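Local coordinates for putative tryptophan halogenase (Xanthomonas campestris pv. campestris, PDB 6Y1W), which is thought to be a flavin-dependent halogenase, probably using FAD to halogenate an aromatic substrate as tryptophan halogenases do, at residues 170-173 / 174-177; 447-451 / 452-456; 470-473 / 474-478. All coordinates share one frame; numbering follows the deposited sequence.

In the fold
The three contacts are local and come in series along the chain. Contact 1 is on helix 167-180, beside the probable FAD site: the A171 side chain is about 4 Å from G25 and the Y170 side chain about 5 Å from that of I351. Contact 2 ends helix 442-451 across the chain's centre, its own centre about 40 Å from that of contact 1. Its V448 side chain is about 4 Å from that of E347, a predicted tryptophan-binding residue, and about 11 Å from that of K89, the predicted active-site lysine. Contact 3 is on the next helix, 468-486, away from the annotated sites. Its nearest atoms are about 11 Å from contact 2.

Contact 1: residues 170-173 / 174-177; sequences YARF and LRRF
In one of its two conformers R172 lies between R175 and R176 as the middle of an arginine stack on the alpha-helix 167-180. Its CG is anti to the backbone N (chi1 -169°) and the chain then bends at chi2, which carries the guanidinium along the helix toward the next turn. From CB the chain passes to CG, which lies 3.4 Å from R176 NH2. R172 NE has R175 NH1 on one side and R176 NH2 on the other. R172 CZ faces R176 NH1 at 3.4 Å. At the tip, R172 NH1 meets R175 CD at 3.5 Å, and R172 NH2 meets R176 NH1. The R172 and R175 guanidinium planes are almost parallel, 6° apart. R176 covers the opposite face of R172 at a steeper tilt, 25°. Three like charges thus sit close together in this conformer. A salt bridge from R175 NE to E179 OE2 probably eases part of the repulsion.

Another side of the helix is apolar. L174 packs on W29 and M30 of helix 25-39, which follows the first strand of the Rossmann-type fold that probably binds FAD. Y170 packs on helix 65-73, and its OH is hydrogen-bonded to H70 NE2. Backbone bonds join each residue of 170-173 to the fourth one on. L174 CD1 sits over one face of the Y170 ring, 3.7 Å from its centroid, in a CH-pi contact.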
# COMPACT_ATOMS: atom_id res chain seq x y z
N TYR A 170 21.37 11.09 -20.75
CA TYR A 170 20.03 11.27 -20.21
C TYR A 170 19.90 12.65 -19.55
O TYR A 170 18.91 13.38 -19.78
CB TYR A 170 19.71 10.13 -19.22
CG TYR A 170 18.32 10.16 -18.60
CD1 TYR A 170 17.20 10.39 -19.38
CD2 TYR A 170 18.14 10.00 -17.22
CE1 TYR A 170 15.92 10.40 -18.83
CE2 TYR A 170 16.87 10.00 -16.65
CZ TYR A 170 15.77 10.20 -17.47
OH TYR A 170 14.51 10.23 -16.91
N ALA A 171 20.89 13.03 -18.74
CA ALA A 171 20.87 14.37 -18.14
C ALA A 171 20.84 15.47 -19.21
O ALA A 171 20.19 16.50 -19.01
CB ALA A 171 22.08 14.56 -17.21
N ARG A 172 21.58 15.29 -20.32
CA ARG A 172 21.57 16.31 -21.36
C ARG A 172 20.21 16.38 -22.05
O ARG A 172 19.72 17.48 -22.35
CB ARG A 172 22.69 16.04 -22.38
CG ARG A 172 22.94 17.21 -23.35
CD ARG A 172 23.56 18.40 -22.61
NE ARG A 172 23.61 19.63 -23.41
CZ ARG A 172 22.56 20.38 -23.70
NH1 ARG A 172 21.36 20.02 -23.26
NH2 ARG A 172 22.69 21.48 -24.43
N PHE A 173 19.57 15.22 -22.25
CA PHE A 173 18.22 15.16 -22.81
C PHE A 173 17.24 15.88 -21.91
O PHE A 173 16.42 16.68 -22.37
CB PHE A 173 17.84 13.68 -23.02
CG PHE A 173 16.45 13.45 -23.50
CD1 PHE A 173 16.17 13.38 -24.87
CD2 PHE A 173 15.43 13.23 -22.61
CE1 PHE A 173 14.86 13.13 -25.31
CE2 PHE A 173 14.11 13.00 -23.05
CZ PHE A 173 13.84 12.94 -24.39
N LEU A 174 17.35 15.67 -20.60
CA LEU A 174 16.45 16.35 -19.67
C LEU A 174 16.73 17.83 -19.58
O LEU A 174 15.82 18.60 -19.28
CB LEU A 174 16.53 15.73 -18.28
CG LEU A 174 16.08 14.27 -18.21
CD1 LEU A 174 16.56 13.67 -16.89
CD2 LEU A 174 14.56 14.16 -18.33
N ARG A 175 18.00 18.23 -19.77
CA ARG A 175 18.30 19.65 -19.78
C ARG A 175 17.59 20.33 -20.94
O ARG A 175 17.02 21.42 -20.78
CB ARG A 175 19.81 19.88 -19.92
CG ARG A 175 20.14 21.36 -20.16
CD ARG A 175 21.67 21.58 -20.09
NE ARG A 175 21.98 22.82 -20.78
CZ ARG A 175 23.23 23.19 -21.09
NH1 ARG A 175 24.26 22.44 -20.73
NH2 ARG A 175 23.44 24.34 -21.74
N ARG A 176 17.65 19.71 -22.12
CA ARG A 176 16.95 20.26 -23.29
C ARG A 176 15.46 20.37 -23.03
O ARG A 176 14.83 21.40 -23.29
CB ARG A 176 17.20 19.37 -24.50
CG ARG A 176 18.59 19.44 -25.08
CD ARG A 176 18.70 18.59 -26.36
NE ARG A 176 19.96 17.84 -26.40
CZ ARG A 176 21.15 18.41 -26.61
NH1 ARG A 176 21.24 19.72 -26.79
NH2 ARG A 176 22.25 17.66 -26.63
N PHE A 177 14.88 19.29 -22.51
CA PHE A 177 13.46 19.31 -22.12
C PHE A 177 13.14 20.45 -21.16
O PHE A 177 12.13 21.16 -21.32
CB PHE A 177 13.16 17.93 -21.52
CG PHE A 177 11.74 17.70 -21.03
CD1 PHE A 177 11.36 18.11 -19.74
CD2 PHE A 177 10.79 17.04 -21.80
CE1 PHE A 177 10.08 17.87 -19.24
CE2 PHE A 177 9.48 16.80 -21.29
CZ PHE A 177 9.13 17.22 -20.02

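Contact 2: residues 447-451 / 452-456; sequences QVMLG and QGIVP
M449 O accepts I454 N at 2.9 Å, and L450 O accepts G453 N at 3.1 Å. The second bond is the less regular: G453 N stands above the carbonyl plane of L450, 69° out of it. Water 1 donates to L450 O at 2.7 Å and also to I454 O, bridging the last turn to the departing chain. One residue earlier than M449, V448 O takes the N-H of Q452 at 2.9 Å.

The side chain of Q452 starts close to that same carbonyl, with CB and CG each 3.3 Å from V448 O. It runs beside V448, pointing the same way, and its amide ends on Y104, H395 and A398. Apolar contacts complete the turn. In one of its two conformers I454 CG1 lies 4.1 Å from M449 CB. L450 CD2 meets P456 CD at 4.0 Å, the two side chains crossing at about a right angle. F426 of helix 417-429 touches M449, L450, I454 and P456.

G453 takes positive phi (95°), a backbone shape that glycine reaches easily. It is the C-prime residue of a Schellman motif, which ends helix 442-451.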
# COMPACT_ATOMS: atom_id res chain seq x y z
N GLN A 447 11.71 -14.47 -5.65
CA GLN A 447 12.80 -14.87 -6.54
C GLN A 447 14.15 -14.77 -5.85
O GLN A 447 15.02 -15.64 -6.01
CB GLN A 447 12.80 -14.04 -7.82
CG GLN A 447 11.64 -14.34 -8.79
CD GLN A 447 11.88 -13.62 -10.12
OE1 GLN A 447 12.74 -12.79 -10.21
NE2 GLN A 447 11.10 -13.96 -11.14
N VAL A 448 14.38 -13.69 -5.10
CA VAL A 448 15.69 -13.53 -4.48
C VAL A 448 15.88 -14.50 -3.31
O VAL A 448 16.96 -15.08 -3.15
CB VAL A 448 15.89 -12.07 -4.06
CG1 VAL A 448 17.14 -11.91 -3.26
CG2 VAL A 448 15.98 -11.23 -5.37
N MET A 449 14.86 -14.68 -2.46
CA MET A 449 15.07 -15.61 -1.35
C MET A 449 15.20 -17.06 -1.84
O MET A 449 16.09 -17.79 -1.38
CB MET A 449 13.99 -15.48 -0.29
CG MET A 449 14.19 -14.17 0.45
SD MET A 449 13.20 -14.05 1.98
CE MET A 449 11.58 -13.74 1.29
N LEU A 450 14.36 -17.49 -2.80
CA LEU A 450 14.55 -18.84 -3.33
C LEU A 450 15.89 -18.94 -4.04
O LEU A 450 16.62 -19.95 -3.89
CB LEU A 450 13.43 -19.18 -4.31
CG LEU A 450 12.10 -19.68 -3.80
CD1 LEU A 450 11.17 -19.88 -5.00
CD2 LEU A 450 12.31 -21.00 -3.04
N GLY A 451 16.22 -17.93 -4.85
CA GLY A 451 17.46 -17.96 -5.62
C GLY A 451 18.71 -18.02 -4.77
O GLY A 451 19.71 -18.62 -5.18
N GLN A 452 18.69 -17.38 -3.61
CA GLN A 452 19.83 -17.34 -2.72
C GLN A 452 19.74 -18.39 -1.61
O GLN A 452 20.53 -18.35 -0.66
CB GLN A 452 20.03 -15.94 -2.17
CG GLN A 452 20.27 -14.98 -3.36
CD GLN A 452 21.11 -13.75 -3.11
OE1 GLN A 452 21.15 -12.88 -3.98
NE2 GLN A 452 21.83 -13.69 -1.98
N GLY A 453 18.83 -19.36 -1.74
CA GLY A 453 18.94 -20.59 -0.96
C GLY A 453 18.15 -20.65 0.32
O GLY A 453 18.44 -21.51 1.16
N ILE A 454 17.19 -19.75 0.52
CA ILE A 454 16.25 -19.92 1.62
C ILE A 454 15.21 -20.95 1.20
O ILE A 454 14.52 -20.78 0.20
CB ILE A 454 15.59 -18.58 1.99
CG1 ILE A 454 16.64 -17.48 2.19
CG2 ILE A 454 14.72 -18.75 3.24
CD1 ILE A 454 17.70 -17.76 3.27
N VAL A 455 15.11 -22.04 1.96
CA VAL A 455 14.27 -23.16 1.56
C VAL A 455 13.06 -23.22 2.49
O VAL A 455 13.21 -23.57 3.67
CB VAL A 455 15.04 -24.49 1.62
CG1 VAL A 455 14.16 -25.59 1.06
CG2 VAL A 455 16.36 -24.37 0.87
N PRO A 456 11.85 -22.93 2.01
CA PRO A 456 10.67 -22.99 2.88
C PRO A 456 10.48 -24.37 3.48
O PRO A 456 10.59 -25.39 2.79
CB PRO A 456 9.53 -22.62 1.95
CG PRO A 456 10.22 -21.69 0.93
CD PRO A 456 11.55 -22.32 0.70
O HOH W 1 15.91 -21.97 -2.20

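Contact 3: residues 470-473 / 474-478; sequences ELSQ and FLEGI
S472 O accepts the N-H of E476 at 2.9 Å, one of four successive backbone bonds of the alpha-helix 468-486. E470 O takes F474 N, L471 O takes L475 N, and Q473 O takes G477 N in the same i to i+4 pattern. These four bonds join the two segments; the side chains mostly touch backbone carbonyls.

In one of its two conformers E476 rises beside S472. Its CB is 3.3 Å from S472 O and its CG 3.6 Å from the same oxygen. The chain bends at chi2 (-61°), and the carboxylate leads away from 470-473. In this conformer OE2 forms a salt bridge with R479 NE, so the charge is met further along the helix.

F474 CB touches two carbonyl oxygens at once, 3.4 Å from both E470 O and L471 O. The ring has CG anti to the backbone N (chi1 173°) and swings away from 470-473. Within the later turn, I478 CD1 lies over one face of this ring, offset toward its rim. M466 also touches F474, and a bound MES molecule, probably from the crystallisation liquor, lies about 4 Å from its side chain.

L471 and L475 pack on helix 120-129, where both touch A127. I478 meets F120 of that helix. This apolar side packs helix 468-486 on helix 120-129, while E470 and Q473 are exposed. L475 touches the carbonyl that its own N-H bonds: its CB is 3.7 Å from L471 O, and CD1 is 3.8 Å from that oxygen.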
# COMPACT_ATOMS: atom_id res chain seq x y z
N GLU A 470 -3.19 -32.95 -11.44
CA GLU A 470 -3.75 -31.60 -11.47
C GLU A 470 -2.67 -30.55 -11.28
O GLU A 470 -2.64 -29.52 -11.97
CB GLU A 470 -4.83 -31.46 -10.39
CG GLU A 470 -5.57 -30.13 -10.50
CD GLU A 470 -6.56 -29.89 -9.35
OE1 GLU A 470 -6.71 -30.76 -8.46
OE2 GLU A 470 -7.19 -28.81 -9.37
N LEU A 471 -1.75 -30.81 -10.36
CA LEU A 471 -0.69 -29.87 -10.09
C LEU A 471 0.25 -29.74 -11.27
O LEU A 471 0.64 -28.62 -11.64
CB LEU A 471 0.04 -30.35 -8.83
CG LEU A 471 1.09 -29.52 -8.12
CD1 LEU A 471 0.55 -28.14 -7.76
CD2 LEU A 471 1.47 -30.31 -6.89
N SER A 472 0.61 -30.86 -11.89
CA SER A 472 1.47 -30.83 -13.07
C SER A 472 0.78 -30.15 -14.24
O SER A 472 1.42 -29.43 -15.02
CB SER A 472 1.90 -32.26 -13.43
OG SER A 472 2.85 -32.20 -14.47
N GLN A 473 -0.53 -30.36 -14.38
CA GLN A 473 -1.29 -29.73 -15.45
C GLN A 473 -1.34 -28.22 -15.26
O GLN A 473 -1.25 -27.45 -16.22
CB GLN A 473 -2.70 -30.30 -15.49
CG GLN A 473 -3.64 -29.60 -16.45
CD GLN A 473 -5.06 -30.13 -16.33
OE1 GLN A 473 -5.67 -30.08 -15.26
NE2 GLN A 473 -5.59 -30.66 -17.43
N PHE A 474 -1.49 -27.79 -14.00
CA PHE A 474 -1.48 -26.37 -13.67
C PHE A 474 -0.15 -25.74 -14.06
O PHE A 474 -0.11 -24.73 -14.76
CB PHE A 474 -1.77 -26.22 -12.17
CG PHE A 474 -1.64 -24.80 -11.64
CD1 PHE A 474 -2.39 -23.75 -12.18
CD2 PHE A 474 -0.78 -24.52 -10.59
CE1 PHE A 474 -2.27 -22.43 -11.67
CE2 PHE A 474 -0.65 -23.22 -10.09
CZ PHE A 474 -1.40 -22.17 -10.64
N LEU A 475 0.95 -26.33 -13.60
CA LEU A 475 2.27 -25.76 -13.89
C LEU A 475 2.57 -25.80 -15.39
O LEU A 475 3.09 -24.82 -15.95
CB LEU A 475 3.34 -26.50 -13.09
CG LEU A 475 3.75 -25.79 -11.77
CD1 LEU A 475 2.60 -25.52 -10.81
CD2 LEU A 475 4.84 -26.60 -11.10
N GLU A 476 2.25 -26.90 -16.07
CA GLU A 476 2.58 -27.01 -17.50
C GLU A 476 1.75 -26.06 -18.35
O GLU A 476 2.23 -25.57 -19.38
CB GLU A 476 2.42 -28.45 -17.99
CG GLU A 476 3.64 -29.31 -17.79
CD GLU A 476 4.86 -28.77 -18.55
OE1 GLU A 476 4.96 -29.05 -19.77
OE2 GLU A 476 5.70 -28.08 -17.93
N GLY A 477 0.49 -25.80 -17.97
CA GLY A 477 -0.29 -24.81 -18.70
C GLY A 477 0.33 -23.43 -18.62
O GLY A 477 0.40 -22.72 -19.63
N ILE A 478 0.81 -23.05 -17.44
CA ILE A 478 1.56 -21.79 -17.30
C ILE A 478 2.82 -21.81 -18.18
O ILE A 478 3.08 -20.85 -18.93
CB ILE A 478 1.92 -21.56 -15.82
CG1 ILE A 478 0.66 -21.25 -14.98
CG2 ILE A 478 2.96 -20.44 -15.66
CD1 ILE A 478 0.90 -21.42 -13.50